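Local coordinates for protein HIRA (Homo sapiens, PDB 5YJE) that cooperates with ASF1A to assemble chromatin independently of replication and helps repress histone gene transcription during the cell cycle, at residues B[62-67]-B[94-99]. Numbering follows the deposited sequence.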
# COMPACT_ATOMS: atom_id res chain seq x y z
N ILE B 62 -14.38 -31.16 -5.43
CA ILE B 62 -13.51 -30.73 -6.51
C ILE B 62 -12.73 -31.94 -6.97
O ILE B 62 -12.13 -32.64 -6.15
CB ILE B 62 -12.55 -29.61 -6.04
CG1 ILE B 62 -13.25 -28.25 -6.04
CG2 ILE B 62 -11.25 -29.63 -6.84
CD1 ILE B 62 -13.57 -27.73 -7.44
N GLU B 63 -12.72 -32.20 -8.27
CA GLU B 63 -11.94 -33.30 -8.83
C GLU B 63 -10.90 -32.74 -9.79
O GLU B 63 -11.16 -31.77 -10.50
CB GLU B 63 -12.82 -34.32 -9.56
N VAL B 64 -9.74 -33.37 -9.80
CA VAL B 64 -8.61 -32.95 -10.60
C VAL B 64 -8.04 -34.18 -11.27
O VAL B 64 -7.78 -35.18 -10.61
CB VAL B 64 -7.53 -32.26 -9.76
CG1 VAL B 64 -6.24 -32.18 -10.56
CG2 VAL B 64 -8.00 -30.90 -9.29
N GLU B 65 -7.84 -34.11 -12.59
CA GLU B 65 -7.16 -35.18 -13.30
C GLU B 65 -6.07 -34.54 -14.14
O GLU B 65 -6.35 -33.68 -14.98
CB GLU B 65 -8.14 -36.02 -14.13
N ASN B 66 -4.83 -34.91 -13.89
CA ASN B 66 -3.73 -34.14 -14.43
C ASN B 66 -3.20 -34.79 -15.71
O ASN B 66 -3.11 -36.02 -15.80
CB ASN B 66 -2.62 -33.98 -13.39
CG ASN B 66 -2.93 -32.87 -12.36
OD1 ASN B 66 -3.39 -31.79 -12.71
ND2 ASN B 66 -2.69 -33.16 -11.10
N GLU B 67 -2.88 -33.96 -16.69
CA GLU B 67 -2.31 -34.40 -17.96
C GLU B 67 -3.11 -35.56 -18.56
O GLU B 67 -2.60 -36.65 -18.79
CB GLU B 67 -0.83 -34.75 -17.79
CG GLU B 67 0.02 -33.51 -17.58
CD GLU B 67 1.47 -33.83 -17.30
OE1 GLU B 67 2.34 -33.07 -17.78
OE2 GLU B 67 1.73 -34.84 -16.59
N SER B 94 -1.19 -26.70 -16.90
CA SER B 94 -0.17 -27.30 -16.05
C SER B 94 -0.84 -28.14 -14.97
O SER B 94 -2.04 -28.01 -14.71
CB SER B 94 0.77 -26.24 -15.41
OG SER B 94 0.03 -25.23 -14.78
N ARG B 95 -0.05 -29.02 -14.36
CA ARG B 95 -0.59 -29.91 -13.33
C ARG B 95 -1.10 -29.13 -12.13
O ARG B 95 -0.43 -28.23 -11.61
CB ARG B 95 0.47 -30.92 -12.90
CG ARG B 95 1.10 -31.63 -14.07
CD ARG B 95 1.21 -33.14 -13.85
NE ARG B 95 2.28 -33.54 -12.93
CZ ARG B 95 3.57 -33.40 -13.18
NH1 ARG B 95 4.47 -33.83 -12.30
NH2 ARG B 95 3.98 -32.81 -14.29
N ILE B 96 -2.30 -29.47 -11.69
CA ILE B 96 -2.88 -28.91 -10.47
C ILE B 96 -2.34 -29.67 -9.26
O ILE B 96 -2.47 -30.89 -9.16
CB ILE B 96 -4.41 -28.95 -10.52
CG1 ILE B 96 -4.90 -28.13 -11.72
CG2 ILE B 96 -5.00 -28.43 -9.20
CD1 ILE B 96 -6.31 -28.46 -12.18
N LEU B 97 -1.72 -28.93 -8.33
CA LEU B 97 -1.12 -29.46 -7.11
C LEU B 97 -2.10 -29.44 -5.94
O LEU B 97 -2.22 -30.44 -5.22
CB LEU B 97 0.13 -28.67 -6.74
CG LEU B 97 1.31 -28.82 -7.69
CD1 LEU B 97 2.50 -27.88 -7.32
CD2 LEU B 97 1.73 -30.30 -7.71
N THR B 98 -2.82 -28.34 -5.74
CA THR B 98 -3.84 -28.37 -4.69
C THR B 98 -4.96 -27.43 -5.10
O THR B 98 -4.89 -26.76 -6.12
CB THR B 98 -3.27 -28.02 -3.29
OG1 THR B 98 -4.31 -28.11 -2.31
CG2 THR B 98 -2.70 -26.59 -3.20
N ALA B 99 -5.99 -27.36 -4.26
CA ALA B 99 -7.17 -26.60 -4.61
C ALA B 99 -7.92 -26.21 -3.34
O ALA B 99 -7.75 -26.84 -2.29
CB ALA B 99 -8.08 -27.39 -5.56
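Asn66, Val64 and Ile62 of strand 60-71 face Ile96 and Ala99 of strand 96-101. The two strands belong to neighbouring four-stranded antiparallel sheets, as in the successive blades of a beta-propeller. Their segment axes run nearly antiparallel, 172° apart and 8.1 Å at closest approach. The buried part is tight. Val64 CG1, anti to the backbone N (chi1 165°), sits 3.7 Å from Ile96 CB, and Val64 CG2 meets Ile96 CG2. Phe50 touches both side chains. Ile62 CG2 reaches Ala99 CB at 4.1 Å.

The Asn66 carboxamide bonds the backbone of Ile96 with both its oxygen and its nitrogen. Ile96 N donates to Asn66 OD1 at 2.8 Å, from above the carbonyl plane. Asn66 ND2 donates to Ile96 O at 3.0 Å, with an N-H...O angle of 156°. Asn66 ND2 also donates to Gln47 O. An alanine in place of Asn66 would probably leave Ile96 N, Ile96 O and Gln47 O without these partners and open a gap between the sheets.

The partly exposed side is looser. Glu67 and Arg95 pair by charge alone, with OE2 a long 3.8 Å from NH2 and well out of the guanidinium plane. Arg95 NH2 has a stronger salt bridge to Glu111. Glu67 OE2 lies 3.3 Å from Arg95 CD.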